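Local coordinates for period circadian protein homolog 2 (Mus musculus, PDB 3GDI), which is a mammalian circadian clock component whose tandem PAS domains probably mediate protein-protein interactions in the control of rhythmic transcription, at residues E182-V185 against P186-Y190; L213-H216 against K217-Q221. One frame throughout, in Å; residues are numbered along the deposited sequence.

Both contacts are local and belong to the same PAS fold, around the antiparallel sheet that includes strands 166-171 and 259-268. Interaction 1 spans the short helix 184-188 and its flanking residues, near the middle of the chain and reached by strand 104-108 of the other sheet. Interaction 2 lies wholly within the later helix 209-221, its centre about 26 Å from that of interaction 1 and the nearest atoms about 16 Å apart. Their chemistry differs accordingly. In interaction 1 mostly weak turn bonds end at a glycine, and most residues are buried. In interaction 2 four regular helical bonds run along a helix that has Ile215, His216 and Ile219 buried and Lys217 and Lys218 exposed.

Interaction 1: residues E182-V185 against P186-Y190; sequences ERAV and PLLGY
The Pro186 ring turns its CD corner to the carbonyls of the preceding turn, CD lying 3.3 Å from Glu182 O, with Arg183 O also close by. The Tyr190 ring, in contrast, stands clear of 182-185 and touches Arg237 and Leu195, leaving its backbone O to make the contact. Pro186 belongs to the short helix 184-188 of a PAS fold, which follows strand 177-180, and Tyr190 comes just past its end. Having no N-H, Pro186 donates nothing to the turn. Ala184 O instead takes two weak hydrogen bonds, from Leu187 N and, at 2.8 Å, from Leu188 N. Leu188 N is shared, reaching weakly to Val185 O at 3.4 Å as well. The turn closes more firmly where Gly189 N meets Val185 O at 2.9 Å, with 161° at the hydrogen. Gly189 has left helical geometry with phi 98°, a value at which a CB would press on the carbonyl O of Leu188, so the exit is suited to glycine.

Leu188 has CG beside its backbone N (chi1 -63°), which carries its branch past Ala184 O and sets CD1 4.2 Å from Ala184 CB. Leu187 CD1 lies 3.6 Å from Arg183 O. Around the turn, Ala184 and Leu187 rest on Phe167 of strand 166-171, Arg183 forms a salt bridge with Asp181, and Val185 reaches Phe105 in the other sheet of the chain. Past the glycine the chain folds back over Val185, whose CA-H points at Tyr190 O, while CG1 and CG2 approach that oxygen too, CG1 at 3.5 Å.

Interaction 2: residues L213-H216 against K217-Q221; sequences LAIH and KKILQ
Ile215 and Ile219, one turn apart on helix 209-221, carry the apolar contact, their side chains crossing at a slant with Ile215 CG2 3.9 Å from Ile219 CD1. This is the helix that precedes strand 227-235 in the PAS fold, and both isoleucines touch Trp248 on strand 241-252. Ile219 holds CG1 beside its backbone N (chi1 -70°), so that CG1 passes 3.1 Å from Ile215 O. Ile219 CD1 lies over one face of the His216 ring, 4.5 Å from His216 CD2. With an alanine here, a gap is likely to open beside Ile215 CG2 and this face of the imidazole to lose its methyl contact.

Hydrogen bonding is regular alpha-helical. Four backbone bonds link residues four apart, among them Ile219 N to Ile215 O at 2.9 Å and Leu220 N to His216 O at 3.1 Å, the latter fairly straight at 163°. The buried imidazole is held at both nitrogens, ND1 bonding to Met212 O one turn back and NE2 to His171 NE2 on strand 166-171.

The charged residues Lys217 and Lys218 are exposed, and their aliphatic stems make the contact. Lys218 CG lies 3.3 Å from Ala214 O. Lys217 runs extended alongside Leu213, its CG 3.1 Å from Leu213 O and its CE 4.3 Å from Leu213 CG.

Interaction 1: residues E182-V185 against P186-Y190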
loop_
_atom_site.group_PDB
_atom_site.type_symbol
_atom_site.label_atom_id
_atom_site.label_comp_id
_atom_site.label_asym_id
_atom_site.label_seq_id
_atom_site.Cartn_x
_atom_site.Cartn_y
_atom_site.Cartn_z
ATOM N N GLU A 182 3.417 0.044 13.546
ATOM C CA GLU A 182 2.531 -0.264 14.657
ATOM C C GLU A 182 2.686 0.552 15.925
ATOM O O GLU A 182 1.706 0.768 16.636
ATOM C CB GLU A 182 2.626 -1.746 15.007
ATOM C CG GLU A 182 2.081 -2.664 13.931
ATOM C CD GLU A 182 1.870 -4.089 14.416
ATOM O OE1 GLU A 182 1.457 -4.938 13.595
ATOM O OE2 GLU A 182 2.112 -4.357 15.615
ATOM N N ARG A 183 3.900 1.002 16.220
ATOM C CA ARG A 183 4.135 1.772 17.432
ATOM C C ARG A 183 3.431 3.117 17.378
ATOM O O ARG A 183 3.243 3.773 18.405
ATOM C CB ARG A 183 5.638 1.977 17.651
ATOM C CG ARG A 183 6.429 0.679 17.776
ATOM C CD ARG A 183 7.929 0.929 17.960
ATOM N NE ARG A 183 8.535 1.611 16.818
ATOM C CZ ARG A 183 9.832 1.893 16.709
ATOM N NH1 ARG A 183 10.669 1.552 17.675
ATOM N NH2 ARG A 183 10.294 2.519 15.635
ATOM N N ALA A 184 3.030 3.517 16.177
ATOM C CA ALA A 184 2.358 4.795 15.975
ATOM C C ALA A 184 0.902 4.814 16.428
ATOM O O ALA A 184 0.413 5.844 16.903
ATOM C CB ALA A 184 2.437 5.194 14.502
ATOM N N VAL A 185 0.200 3.693 16.282
ATOM C CA VAL A 185 -1.203 3.661 16.672
ATOM C C VAL A 185 -1.405 4.161 18.102
ATOM O O VAL A 185 -2.210 5.056 18.346
ATOM C CB VAL A 185 -1.804 2.250 16.518
ATOM C CG1 VAL A 185 -3.251 2.269 16.950
ATOM C CG2 VAL A 185 -1.709 1.789 15.064
ATOM N N PRO A 186 -0.667 3.599 19.068
ATOM C CA PRO A 186 -0.826 4.049 20.454
ATOM C C PRO A 186 -0.369 5.494 20.700
ATOM O O PRO A 186 -0.803 6.135 21.658
ATOM C CB PRO A 186 0.019 3.043 21.244
ATOM C CG PRO A 186 -0.040 1.823 20.401
ATOM C CD PRO A 186 0.144 2.373 19.014
ATOM N N LEU A 187 0.504 6.020 19.850
ATOM C CA LEU A 187 0.976 7.387 20.065
ATOM C C LEU A 187 0.217 8.443 19.264
ATOM O O LEU A 187 0.356 9.635 19.527
ATOM C CB LEU A 187 2.476 7.477 19.754
ATOM C CG LEU A 187 3.423 6.648 20.633
ATOM C CD1 LEU A 187 4.798 6.615 20.011
ATOM C CD2 LEU A 187 3.484 7.232 22.030
ATOM N N LEU A 188 -0.599 8.013 18.301
ATOM C CA LEU A 188 -1.339 8.962 17.473
ATOM C C LEU A 188 -2.852 8.872 17.552
ATOM O O LEU A 188 -3.539 9.872 17.392
ATOM C CB LEU A 188 -0.915 8.818 16.011
ATOM C CG LEU A 188 0.542 9.139 15.686
ATOM C CD1 LEU A 188 0.720 9.030 14.192
ATOM C CD2 LEU A 188 0.914 10.539 16.178
ATOM N N GLY A 189 -3.379 7.682 17.793
ATOM C CA GLY A 189 -4.823 7.538 17.857
ATOM C C GLY A 189 -5.408 7.031 16.544
ATOM O O GLY A 189 -6.541 6.538 16.510
ATOM N N TYR A 190 -4.642 7.150 15.461
ATOM C CA TYR A 190 -5.108 6.673 14.165
ATOM C C TYR A 190 -4.680 5.237 13.955
ATOM O O TYR A 190 -3.683 4.797 14.519
ATOM C CB TYR A 190 -4.497 7.472 13.012
ATOM C CG TYR A 190 -4.813 8.939 12.963
ATOM C CD1 TYR A 190 -3.849 9.888 13.307
ATOM C CD2 TYR A 190 -6.051 9.387 12.510
ATOM C CE1 TYR A 190 -4.110 11.249 13.189
ATOM C CE2 TYR A 190 -6.327 10.747 12.392
ATOM C CZ TYR A 190 -5.355 11.671 12.728
ATOM O OH TYR A 190 -5.618 13.017 12.579
#

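Interaction 2: residues L213-H216 against K217-Q221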
loop_
_atom_site.group_PDB
_atom_site.type_symbol
_atom_site.label_atom_id
_atom_site.label_comp_id
_atom_site.label_asym_id
_atom_site.label_seq_id
_atom_site.Cartn_x
_atom_site.Cartn_y
_atom_site.Cartn_z
ATOM N N LEU A 213 9.421 21.857 3.348
ATOM C CA LEU A 213 10.122 22.150 2.107
ATOM C C LEU A 213 11.631 22.091 2.312
ATOM O O LEU A 213 12.355 21.532 1.488
ATOM C CB LEU A 213 9.736 23.530 1.589
ATOM C CG LEU A 213 10.408 23.908 0.273
ATOM C CD1 LEU A 213 9.947 22.960 -0.826
ATOM C CD2 LEU A 213 10.059 25.345 -0.075
ATOM N N ALA A 214 12.100 22.667 3.416
ATOM C CA ALA A 214 13.522 22.685 3.729
ATOM C C ALA A 214 13.986 21.309 4.164
ATOM O O ALA A 214 15.122 20.912 3.927
ATOM C CB ALA A 214 13.806 23.698 4.829
ATOM N N ILE A 215 13.100 20.571 4.808
ATOM C CA ILE A 215 13.468 19.250 5.260
ATOM C C ILE A 215 13.732 18.351 4.068
ATOM O O ILE A 215 14.708 17.612 4.054
ATOM C CB ILE A 215 12.372 18.663 6.157
ATOM C CG1 ILE A 215 12.370 19.418 7.484
ATOM C CG2 ILE A 215 12.607 17.187 6.386
ATOM C CD1 ILE A 215 11.077 19.283 8.277
ATOM N N HIS A 216 12.884 18.412 3.049
ATOM C CA HIS A 216 13.125 17.551 1.904
ATOM C C HIS A 216 14.381 17.946 1.136
ATOM O O HIS A 216 15.100 17.080 0.641
ATOM C CB HIS A 216 11.894 17.496 1.000
ATOM C CG HIS A 216 10.755 16.745 1.612
ATOM N ND1 HIS A 216 10.020 17.240 2.667
ATOM C CD2 HIS A 216 10.291 15.493 1.389
ATOM C CE1 HIS A 216 9.158 16.325 3.072
ATOM N NE2 HIS A 216 9.303 15.254 2.314
ATOM N N LYS A 217 14.663 19.244 1.066
ATOM C CA LYS A 217 15.865 19.716 0.385
ATOM C C LYS A 217 17.096 19.108 1.051
ATOM O O LYS A 217 18.026 18.674 0.373
ATOM C CB LYS A 217 15.955 21.241 0.432
ATOM C CG LYS A 217 14.848 21.922 -0.333
ATOM C CD LYS A 217 15.199 23.354 -0.689
ATOM C CE LYS A 217 14.204 23.907 -1.709
ATOM N NZ LYS A 217 14.501 25.316 -2.080
ATOM N N LYS A 218 17.101 19.070 2.379
ATOM C CA LYS A 218 18.232 18.490 3.080
ATOM C C LYS A 218 18.245 16.977 2.891
ATOM O O LYS A 218 19.312 16.369 2.811
ATOM C CB LYS A 218 18.184 18.812 4.575
ATOM C CG LYS A 218 18.251 20.296 4.895
ATOM C CD LYS A 218 18.381 20.538 6.406
ATOM C CE LYS A 218 18.287 22.029 6.769
ATOM N NZ LYS A 218 19.344 22.861 6.121
ATOM N N ILE A 219 17.066 16.368 2.813
ATOM C CA ILE A 219 16.988 14.920 2.655
ATOM C C ILE A 219 17.648 14.411 1.384
ATOM O O ILE A 219 18.435 13.473 1.434
ATOM C CB ILE A 219 15.530 14.415 2.670
ATOM C CG1 ILE A 219 14.942 14.558 4.076
ATOM C CG2 ILE A 219 15.478 12.964 2.227
ATOM C CD1 ILE A 219 13.501 14.103 4.173
ATOM N N LEU A 220 17.340 15.005 0.239
ATOM C CA LEU A 220 17.959 14.502 -0.971
ATOM C C LEU A 220 19.401 14.982 -1.024
ATOM O O LEU A 220 20.253 14.363 -1.662
ATOM C CB LEU A 220 17.174 14.923 -2.225
ATOM C CG LEU A 220 17.382 16.291 -2.869
ATOM C CD1 LEU A 220 16.605 16.336 -4.182
ATOM C CD2 LEU A 220 16.932 17.384 -1.923
ATOM N N GLN A 221 19.676 16.075 -0.324
ATOM C CA GLN A 221 21.025 16.614 -0.265
ATOM C C GLN A 221 21.880 15.663 0.577
ATOM O O GLN A 221 23.042 15.414 0.269
ATOM C CB GLN A 221 20.999 18.007 0.370
ATOM C CG GLN A 221 22.363 18.620 0.642
ATOM C CD GLN A 221 22.291 19.840 1.564
ATOM O OE1 GLN A 221 23.321 20.386 1.972
ATOM N NE2 GLN A 221 21.073 20.268 1.895
#